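Local coordinates for chitin deacetylase 1 (Bombyx mori, PDB 5ZNT), which removes the acetyl groups from N-acetylglucosamine units of chitin with the help of zinc, yielding chitosan and acetate, at residues K73-V78 and F300-Q305; Y184-R189 and S200-S205; C343-K348 and I355-C360. All coordinates share one frame; numbering follows the deposited sequence.

Contact 1. Residues K73-V78 and F300-Q305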
loop_
_atom_site.group_PDB
_atom_site.type_symbol
_atom_site.label_atom_id
_atom_site.label_comp_id
_atom_site.label_asym_id
_atom_site.label_seq_id
_atom_site.Cartn_x
_atom_site.Cartn_y
_atom_site.Cartn_z
ATOM N N LYS A 73 -10.379 5.320 4.400
ATOM C CA LYS A 73 -8.984 5.713 4.240
ATOM C C LYS A 73 -8.289 4.760 3.280
ATOM O O LYS A 73 -8.572 3.559 3.265
ATOM C CB LYS A 73 -8.226 5.710 5.568
ATOM C CG LYS A 73 -8.839 6.592 6.673
ATOM C CD LYS A 73 -8.940 8.062 6.224
ATOM C CE LYS A 73 -9.173 8.966 7.451
ATOM N NZ LYS A 73 -10.345 8.480 8.258
ATOM N N ALA A 74 -7.351 5.310 2.500
ATOM C CA ALA A 74 -6.560 4.557 1.533
ATOM C C ALA A 74 -5.073 4.787 1.803
ATOM O O ALA A 74 -4.686 5.613 2.634
ATOM C CB ALA A 74 -6.937 4.954 0.085
ATOM N N THR A 75 -4.231 4.029 1.104
ATOM C CA THR A 75 -2.773 4.099 1.237
ATOM C C THR A 75 -2.182 4.449 -0.124
ATOM O O THR A 75 -2.549 3.840 -1.120
ATOM C CB THR A 75 -2.197 2.757 1.724
ATOM O OG1 THR A 75 -2.844 2.362 2.950
ATOM C CG2 THR A 75 -0.686 2.854 1.969
ATOM N N TYR A 76 -1.266 5.417 -0.163
ATOM C CA TYR A 76 -0.662 5.892 -1.403
ATOM C C TYR A 76 0.808 5.509 -1.394
ATOM O O TYR A 76 1.554 5.943 -0.508
ATOM C CB TYR A 76 -0.801 7.407 -1.545
ATOM C CG TYR A 76 -2.233 7.831 -1.769
ATOM C CD1 TYR A 76 -3.125 7.915 -0.706
ATOM C CD2 TYR A 76 -2.702 8.118 -3.045
ATOM C CE1 TYR A 76 -4.451 8.279 -0.903
ATOM C CE2 TYR A 76 -4.028 8.508 -3.254
ATOM C CZ TYR A 76 -4.884 8.600 -2.177
ATOM O OH TYR A 76 -6.179 8.970 -2.381
ATOM N N PHE A 77 1.207 4.655 -2.334
ATOM C CA PHE A 77 2.620 4.322 -2.514
ATOM C C PHE A 77 3.176 5.303 -3.539
ATOM O O PHE A 77 2.955 5.159 -4.743
ATOM C CB PHE A 77 2.788 2.864 -2.948
ATOM C CG PHE A 77 2.465 1.884 -1.848
ATOM C CD1 PHE A 77 3.403 1.592 -0.866
ATOM C CD2 PHE A 77 1.215 1.293 -1.781
ATOM C CE1 PHE A 77 3.093 0.708 0.165
ATOM C CE2 PHE A 77 0.910 0.407 -0.761
ATOM C CZ PHE A 77 1.840 0.123 0.206
ATOM N N VAL A 78 3.903 6.302 -3.057
ATOM C CA VAL A 78 4.197 7.503 -3.839
ATOM C C VAL A 78 5.587 7.380 -4.417
ATOM O O VAL A 78 6.540 7.090 -3.687
ATOM C CB VAL A 78 4.070 8.766 -2.966
ATOM C CG1 VAL A 78 4.416 10.028 -3.796
ATOM C CG2 VAL A 78 2.622 8.866 -2.409
ATOM N N PHE A 300 -12.771 0.095 5.361
ATOM C CA PHE A 300 -11.723 0.513 4.423
ATOM C C PHE A 300 -10.680 1.276 5.219
ATOM O O PHE A 300 -10.949 2.384 5.698
ATOM C CB PHE A 300 -12.309 1.383 3.316
ATOM C CG PHE A 300 -13.277 0.656 2.428
ATOM C CD1 PHE A 300 -14.589 0.463 2.829
ATOM C CD2 PHE A 300 -12.875 0.163 1.191
ATOM C CE1 PHE A 300 -15.485 -0.219 2.020
ATOM C CE2 PHE A 300 -13.780 -0.499 0.363
ATOM C CZ PHE A 300 -15.076 -0.702 0.786
ATOM N N VAL A 301 -9.498 0.672 5.385
ATOM C CA VAL A 301 -8.461 1.178 6.268
ATOM C C VAL A 301 -7.122 1.257 5.532
ATOM O O VAL A 301 -6.922 0.651 4.472
ATOM C CB VAL A 301 -8.327 0.289 7.528
ATOM C CG1 VAL A 301 -9.625 0.345 8.375
ATOM C CG2 VAL A 301 -8.029 -1.141 7.113
ATOM N N THR A 302 -6.187 1.996 6.129
ATOM C CA THR A 302 -4.826 2.041 5.606
ATOM C C THR A 302 -4.084 0.748 5.931
ATOM O O THR A 302 -4.508 -0.060 6.763
ATOM C CB THR A 302 -4.053 3.216 6.192
ATOM O OG1 THR A 302 -3.778 2.963 7.574
ATOM C CG2 THR A 302 -4.850 4.517 6.078
ATOM N N MET A 303 -2.920 0.585 5.300
ATOM C CA MET A 303 -2.083 -0.580 5.594
ATOM C C MET A 303 -1.595 -0.559 7.030
ATOM O O MET A 303 -1.588 -1.590 7.710
ATOM C CB MET A 303 -0.887 -0.620 4.649
ATOM C CG MET A 303 -1.263 -0.519 3.212
ATOM S SD MET A 303 -1.747 -2.133 2.642
ATOM C CE MET A 303 -0.401 -2.471 1.612
ATOM N N THR A 304 -1.109 0.602 7.490
ATOM C CA THR A 304 -0.693 0.718 8.882
ATOM C C THR A 304 -1.836 0.343 9.820
ATOM O O THR A 304 -1.617 -0.312 10.845
ATOM C CB THR A 304 -0.201 2.138 9.170
ATOM O OG1 THR A 304 1.054 2.344 8.513
ATOM C CG2 THR A 304 -0.015 2.387 10.692
ATOM N N GLN A 305 -3.071 0.717 9.465
ATOM C CA GLN A 305 -4.212 0.389 10.316
ATOM C C GLN A 305 -4.486 -1.116 10.349
ATOM O O GLN A 305 -4.966 -1.627 11.370
ATOM C CB GLN A 305 -5.445 1.163 9.851
ATOM C CG GLN A 305 -5.405 2.598 10.336
ATOM C CD GLN A 305 -6.447 3.488 9.719
ATOM O OE1 GLN A 305 -7.117 3.122 8.751
ATOM N NE2 GLN A 305 -6.611 4.671 10.296
HETATM O O HOH W 1 -5.229 1.021 2.227
#

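Contact 2. Residues Y184-R189 and S200-S205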
loop_
_atom_site.group_PDB
_atom_site.type_symbol
_atom_site.label_atom_id
_atom_site.label_comp_id
_atom_site.label_asym_id
_atom_site.label_seq_id
_atom_site.Cartn_x
_atom_site.Cartn_y
_atom_site.Cartn_z
ATOM N N TYR A 184 1.961 -11.166 7.460
ATOM C CA TYR A 184 2.864 -11.931 8.302
ATOM C C TYR A 184 4.142 -11.125 8.487
ATOM O O TYR A 184 4.448 -10.232 7.691
ATOM C CB TYR A 184 3.136 -13.326 7.700
ATOM C CG TYR A 184 3.644 -13.303 6.278
ATOM C CD1 TYR A 184 5.005 -13.157 6.009
ATOM C CD2 TYR A 184 2.770 -13.441 5.204
ATOM C CE1 TYR A 184 5.480 -13.125 4.714
ATOM C CE2 TYR A 184 3.231 -13.401 3.899
ATOM C CZ TYR A 184 4.587 -13.242 3.665
ATOM O OH TYR A 184 5.058 -13.211 2.381
ATOM N N THR A 185 4.866 -11.400 9.570
ATOM C CA THR A 185 6.180 -10.791 9.727
ATOM C C THR A 185 7.240 -11.693 9.101
ATOM O O THR A 185 7.026 -12.885 8.873
ATOM C CB THR A 185 6.518 -10.517 11.198
ATOM O OG1 THR A 185 6.659 -11.748 11.907
ATOM C CG2 THR A 185 5.428 -9.692 11.855
ATOM N N MET A 186 8.381 -11.100 8.780
ATOM C CA MET A 186 9.421 -11.831 8.080
ATOM C C MET A 186 10.444 -12.466 9.028
ATOM O O MET A 186 11.507 -12.890 8.567
ATOM C CB MET A 186 10.134 -10.914 7.077
ATOM C CG MET A 186 9.255 -10.356 5.940
ATOM S SD MET A 186 8.646 -11.617 4.787
ATOM C CE MET A 186 10.005 -12.737 4.766
ATOM N N TYR A 187 10.153 -12.538 10.332
ATOM C CA TYR A 187 11.071 -13.223 11.243
ATOM C C TYR A 187 11.182 -14.707 10.908
ATOM O O TYR A 187 12.220 -15.331 11.160
ATOM C CB TYR A 187 10.602 -13.090 12.687
ATOM C CG TYR A 187 10.696 -11.728 13.327
ATOM C CD1 TYR A 187 11.931 -11.183 13.686
ATOM C CD2 TYR A 187 9.540 -11.008 13.635
ATOM C CE1 TYR A 187 12.014 -9.948 14.311
ATOM C CE2 TYR A 187 9.614 -9.770 14.257
ATOM C CZ TYR A 187 10.848 -9.249 14.598
ATOM O OH TYR A 187 10.889 -8.017 15.215
ATOM N N PHE A 188 10.118 -15.281 10.364
ATOM C CA PHE A 188 10.014 -16.693 10.042
ATOM C C PHE A 188 9.793 -16.833 8.549
ATOM O O PHE A 188 9.417 -15.872 7.864
ATOM C CB PHE A 188 8.876 -17.349 10.837
ATOM C CG PHE A 188 9.126 -17.359 12.314
ATOM C CD1 PHE A 188 8.721 -16.302 13.108
ATOM C CD2 PHE A 188 9.825 -18.405 12.904
ATOM C CE1 PHE A 188 8.980 -16.292 14.473
ATOM C CE2 PHE A 188 10.086 -18.403 14.274
ATOM C CZ PHE A 188 9.661 -17.343 15.057
ATOM N N ARG A 189 10.062 -18.044 8.053
ATOM C CA ARG A 189 9.922 -18.351 6.638
ATOM C C ARG A 189 8.564 -17.910 6.106
ATOM O O ARG A 189 7.540 -18.064 6.777
ATOM C CB ARG A 189 10.094 -19.859 6.423
ATOM C CG ARG A 189 10.285 -20.268 4.995
ATOM C CD ARG A 189 10.719 -21.737 4.934
ATOM N NE ARG A 189 9.626 -22.638 5.285
ATOM C CZ ARG A 189 9.785 -23.903 5.682
ATOM N NH1 ARG A 189 10.995 -24.425 5.809
ATOM N NH2 ARG A 189 8.729 -24.638 5.964
ATOM N N SER A 200 13.119 -12.734 -6.655
ATOM C CA SER A 200 14.092 -13.040 -5.617
ATOM C C SER A 200 13.479 -12.623 -4.283
ATOM O O SER A 200 13.391 -11.430 -3.991
ATOM C CB SER A 200 15.408 -12.311 -5.918
ATOM O OG SER A 200 16.238 -12.155 -4.779
ATOM N N CYS A 201 13.027 -13.626 -3.463
ATOM C CA CYS A 201 12.370 -13.352 -2.187
ATOM C C CYS A 201 13.347 -13.486 -1.030
ATOM O O CYS A 201 14.350 -14.204 -1.124
ATOM C CB CYS A 201 11.195 -14.317 -1.959
ATOM S SG CYS A 201 9.806 -14.080 -3.047
ATOM N N PRO A 202 13.073 -12.827 0.094
ATOM C CA PRO A 202 13.938 -12.981 1.266
ATOM C C PRO A 202 13.916 -14.411 1.784
ATOM O O PRO A 202 12.927 -15.133 1.643
ATOM C CB PRO A 202 13.330 -12.016 2.294
ATOM C CG PRO A 202 11.905 -11.873 1.871
ATOM C CD PRO A 202 11.951 -11.909 0.365
ATOM N N THR A 203 15.028 -14.812 2.392
ATOM C CA THR A 203 15.144 -16.122 3.008
ATOM C C THR A 203 15.540 -16.071 4.464
ATOM O O THR A 203 15.234 -17.019 5.195
ATOM C CB THR A 203 16.179 -16.983 2.272
ATOM O OG1 THR A 203 17.433 -16.294 2.273
ATOM C CG2 THR A 203 15.744 -17.250 0.863
ATOM N N ARG A 204 16.210 -15.009 4.910
ATOM C CA ARG A 204 16.626 -14.902 6.296
ATOM C C ARG A 204 15.544 -14.206 7.122
ATOM O O ARG A 204 14.512 -13.766 6.604
ATOM C CB ARG A 204 17.965 -14.169 6.391
ATOM C CG ARG A 204 19.084 -14.831 5.594
ATOM C CD ARG A 204 20.457 -14.266 5.956
ATOM N NE ARG A 204 20.568 -12.855 5.601
ATOM C CZ ARG A 204 20.953 -12.411 4.405
ATOM N NH1 ARG A 204 21.269 -13.274 3.442
ATOM N NH2 ARG A 204 21.015 -11.102 4.170
ATOM N N SER A 205 15.787 -14.109 8.427
ATOM C CA SER A 205 14.877 -13.436 9.342
ATOM C C SER A 205 15.058 -11.928 9.236
ATOM O O SER A 205 16.185 -11.424 9.275
ATOM C CB SER A 205 15.121 -13.881 10.786
ATOM O OG SER A 205 14.835 -15.257 10.928
HETATM O O HOH W 2 11.774 -14.881 6.171
#

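Contact 3. Residues C343-K348 and I355-C360. With NAG (2-acetamido-2-deoxy-beta-D-glucopyranose), chain B.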
loop_
_atom_site.group_PDB
_atom_site.type_symbol
_atom_site.label_atom_id
_atom_site.label_comp_id
_atom_site.label_asym_id
_atom_site.label_seq_id
_atom_site.Cartn_x
_atom_site.Cartn_y
_atom_site.Cartn_z
ATOM N N CYS A 343 7.946 24.993 -7.988
ATOM C CA CYS A 343 9.392 25.070 -8.174
ATOM C C CYS A 343 9.801 24.390 -9.475
ATOM O O CYS A 343 9.572 23.191 -9.645
ATOM C CB CYS A 343 10.109 24.426 -6.979
ATOM S SG CYS A 343 9.501 25.014 -5.400
ATOM N N LYS A 344 10.401 25.129 -10.382
ATOM C CA LYS A 344 10.906 24.604 -11.633
ATOM C C LYS A 344 12.367 24.215 -11.385
ATOM O O LYS A 344 13.151 25.036 -11.246
ATOM C CB LYS A 344 10.726 25.567 -12.786
ATOM C CG LYS A 344 11.309 25.011 -14.065
ATOM C CD LYS A 344 11.019 25.723 -15.413
ATOM C CE LYS A 344 9.564 25.978 -15.695
ATOM N NZ LYS A 344 8.778 24.819 -16.151
ATOM N N LEU A 345 12.692 22.937 -11.367
ATOM C CA LEU A 345 13.987 22.516 -10.879
ATOM C C LEU A 345 14.697 21.660 -11.906
ATOM O O LEU A 345 14.069 20.980 -12.729
ATOM C CB LEU A 345 13.834 21.754 -9.549
ATOM C CG LEU A 345 13.112 22.499 -8.424
ATOM C CD1 LEU A 345 12.726 21.508 -7.283
ATOM C CD2 LEU A 345 13.993 23.618 -7.887
ATOM N N THR A 346 16.022 21.708 -11.844
ATOM C CA THR A 346 16.885 20.848 -12.623
ATOM C C THR A 346 17.870 20.167 -11.684
ATOM O O THR A 346 18.080 20.591 -10.545
ATOM C CB THR A 346 17.642 21.639 -13.711
ATOM O OG1 THR A 346 18.475 22.652 -13.104
ATOM C CG2 THR A 346 16.639 22.300 -14.707
ATOM N N SER A 347 18.521 19.141 -12.196
ATOM C CA SER A 347 19.567 18.453 -11.468
ATOM C C SER A 347 20.412 17.719 -12.477
ATOM O O SER A 347 19.878 17.137 -13.428
ATOM C CB SER A 347 19.020 17.441 -10.460
ATOM O OG SER A 347 20.075 16.586 -10.043
ATOM N N LYS A 348 21.718 17.707 -12.245
ATOM C CA LYS A 348 22.575 16.935 -13.124
ATOM C C LYS A 348 22.280 15.450 -13.023
ATOM O O LYS A 348 22.711 14.689 -13.889
ATOM C CB LYS A 348 24.048 17.210 -12.817
ATOM C CG LYS A 348 24.468 16.784 -11.412
ATOM C CD LYS A 348 25.944 17.108 -11.150
ATOM C CE LYS A 348 26.299 16.869 -9.690
ATOM N NZ LYS A 348 27.751 17.163 -9.437
ATOM N N ILE A 355 11.794 19.857 -14.004
ATOM C CA ILE A 355 10.655 19.208 -13.361
ATOM C C ILE A 355 10.050 20.162 -12.355
ATOM O O ILE A 355 10.766 20.738 -11.527
ATOM C CB ILE A 355 11.048 17.868 -12.718
ATOM C CG1 ILE A 355 11.494 16.929 -13.836
ATOM C CG2 ILE A 355 9.820 17.248 -11.992
ATOM C CD1 ILE A 355 12.581 16.018 -13.486
ATOM N N ASN A 356 8.740 20.376 -12.470
ATOM C CA ASN A 356 8.010 21.220 -11.542
ATOM C C ASN A 356 7.698 20.432 -10.280
ATOM O O ASN A 356 7.133 19.334 -10.344
ATOM C CB ASN A 356 6.697 21.713 -12.160
ATOM C CG ASN A 356 6.914 22.741 -13.242
ATOM O OD1 ASN A 356 8.024 23.252 -13.422
ATOM N ND2 ASN A 356 5.855 23.053 -13.971
ATOM N N LEU A 357 8.035 21.005 -9.137
ATOM C CA LEU A 357 7.754 20.395 -7.852
ATOM C C LEU A 357 6.955 21.403 -7.053
ATOM O O LEU A 357 7.432 22.518 -6.811
ATOM C CB LEU A 357 9.053 20.023 -7.135
ATOM C CG LEU A 357 8.911 19.163 -5.882
ATOM C CD1 LEU A 357 10.191 18.331 -5.706
ATOM C CD2 LEU A 357 8.681 20.030 -4.651
ATOM N N GLN A 358 5.745 21.032 -6.656
ATOM C CA GLN A 358 4.922 21.925 -5.854
ATOM C C GLN A 358 5.046 21.540 -4.380
ATOM O O GLN A 358 5.051 20.352 -4.033
ATOM C CB GLN A 358 3.462 21.889 -6.318
ATOM C CG GLN A 358 3.256 22.176 -7.806
ATOM C CD GLN A 358 3.602 20.961 -8.670
ATOM O OE1 GLN A 358 3.641 19.827 -8.176
ATOM N NE2 GLN A 358 3.884 21.195 -9.953
ATOM N N THR A 359 5.187 22.551 -3.520
ATOM C CA THR A 359 5.399 22.352 -2.095
ATOM C C THR A 359 5.027 23.637 -1.363
ATOM O O THR A 359 5.156 24.737 -1.912
ATOM C CB THR A 359 6.857 21.973 -1.793
ATOM O OG1 THR A 359 7.058 21.853 -0.382
ATOM C CG2 THR A 359 7.828 23.038 -2.329
ATOM N N CYS A 360 4.601 23.490 -0.107
ATOM C CA CYS A 360 4.400 24.665 0.735
ATOM C C CYS A 360 5.717 25.238 1.223
ATOM O O CYS A 360 5.747 26.378 1.702
ATOM C CB CYS A 360 3.517 24.324 1.937
ATOM S SG CYS A 360 1.826 23.929 1.495
HETATM C C1 NAG B . -0.542 20.815 -6.252
HETATM C C2 NAG B . -1.386 21.551 -7.272
HETATM C C3 NAG B . -2.112 22.710 -6.588
HETATM C C4 NAG B . -2.869 22.224 -5.353
HETATM C C5 NAG B . -1.976 21.348 -4.478
HETATM C C6 NAG B . -2.718 20.674 -3.347
HETATM C C7 NAG B . -0.211 21.260 -9.420
HETATM C C8 NAG B . 0.518 21.969 -10.523
HETATM N N2 NAG B . -0.614 22.030 -8.406
HETATM O O3 NAG B . -2.986 23.295 -7.544
HETATM O O4 NAG B . -3.150 23.304 -4.472
HETATM O O5 NAG B . -1.366 20.315 -5.256
HETATM O O6 NAG B . -3.837 19.949 -3.840
HETATM O O7 NAG B . -0.398 20.034 -9.433
#

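Contact 1. Residues K73-V78 and F300-Q305
The hydroxyl of T75 faces the first turn of a helix and takes the amide of M303, a worked example of a strand side chain receiving an N-H of the first turn, which has no carbonyl of a preceding turn to bond to. T75 OG1 lies 2.9 Å from M303 N, with an angle of 153° at the hydrogen. The same oxygen donates to a water 2.8 Å away, which in turn donates to V301 O, so one hydroxyl is gripped by two bonds. Its first torsion (chi1 -55°) puts OG1 anti to the carbonyl carbon and CG2 anti to the backbone N. The two side chains cross at about a right angle, and both branches of T75 meet M303 CG: T75 OG1 is 3.3 Å and T75 CG2 3.6 Å from it. An alanine in place of T75 would probably leave M303 N without its side-chain acceptor and the water without its donor, and open a gap beside M303 CG. Bends in the M303 chain carry its methyl to the rim of the F77 ring, where M303 CE lies near the ring plane, 3.7 Å from F77 CZ. Y168 also touches both side chains. Earlier in both segments, T302 CG2 packs against K73 CB at 3.6 Å, while K73 N bonds to F300 O. The lysine's end leads elsewhere, to the carbonyl oxygens of D71 and C329. T302 OG1 and Q305 OE1 each accept the other residue's amide, a capping box that opens helix 303-311. The arrangement lies deep in the carbohydrate esterase 4 catalytic domain, where strand 75-78 of its parallel sheet meets the strand-to-helix turn after 298-300; F77 reaches to about 4 Å from the side chain of the zinc ligand H101.

Contact 2. Residues Y184-R189 and S200-S205
M186 and P202 make the close-fitting half of this contact, and S205 with Y187 the half that faces solvent. Bent at chi2 and chi3, the M186 chain crosses the proline ring at about a right angle and touches it through its methyl: M186 CE is 3.6 Å from P202 CG. The pair is buried; F158 of helix 154-163 touches both side chains, and E210 the methionine. The outer half rests on polar atoms instead. S205 OG donates to Y187 O over 2.6 Å, approaching 26° off the carbonyl plane; a first torsion that sets OG anti to the carbonyl carbon of S205 (chi1 -64°) directs the hydroxyl to this oxygen. Next to it S205 CA makes a C-H...O contact of 3.5 Å with M186 O. A water bridges the backbones here, 3.1 Å from F188 O and 3.0 Å from R204 O, though it probably cannot serve every acceptor around it at once. S205 is exposed and Y187 partly so, in contrast to the methionine. The example is a loop folded back on the segment after Y184 and T185: M186 makes backbone hydrogen bonds with H206 and V208, next to the antiparallel pairing of 184-185 with 209-214, and the long connection between these two strands is tied within itself by the C194-C201 disulfide.

Contact 3. Residues C343-K348 and I355-C360
C343 and L357 face each other in a beta hairpin, the two-stranded antiparallel sheet of 341-345 and 355-359 near the C-terminal end of the chain. Two hydrogen-bonded pairs flank a non-hydrogen-bonded one. C343 N reaches L357 O at 2.8 Å and L357 N reaches C343 O at 2.7 Å, and L345 and I355 exchange a matching couple of bonds. The strand directions differ by 145°. On the face carrying C343, L345, I355 and L357, the leucines cross obliquely, L345 CD1 lying 4.0 Å from L357 CB, and C343 SG rests 4.0 Å from the methyl T359 CG2. T359 OG1 is hydrogen-bonded to F134 O. The other face, at K344 and N356, is polar. K344 leaves the backbone with CG anti to its N (chi1 178°), and bends at chi3 and chi4 bring NZ to the carboxamide oxygen; K344 NZ donates to N356 OD1 at 3.2 Å, in the plane of the amide and on a lone pair. Farther along, Q358 lies beside an N-acetylglucosamine of the glycan on N84. Its carboxamide meets the sugar's acetyl methyl, with Q358 NE2 3.5 Å from NAG C8, a van der Waals touch; the backbone of Q358 is separately hydrogen-bonded to that of S86. Two disulfides tie the hairpin to the segments around it, C343 to C363 just after it and C360, which follows strand 355-359, to C337 just before it. The chemistry is thus divided: buried apolar atoms and the sulfur of C343 on one side, and on the other a lysine whose amide partner is neutral, so that its charge is probably shared with solvent and not cancelled within the hairpin.

The three contacts run from the middle of the molecule to its edges. Contact 1 lies at the core, with the side chain of F77 about 7 Å from the bound zinc. Contact 2 is nested in the long stretch of chain that contact 1 closes, yet its centre is 23 Å away and it stands apart from the annotated sites. Contact 3 follows contact 1 along the chain, 27 Å off centre to centre; the side chain of its I355 comes to about 12 Å from that of the zinc ligand H105, while its far end borders the glycan. Contacts 2 and 3 are 38 Å apart between centres, and none of the three touches another.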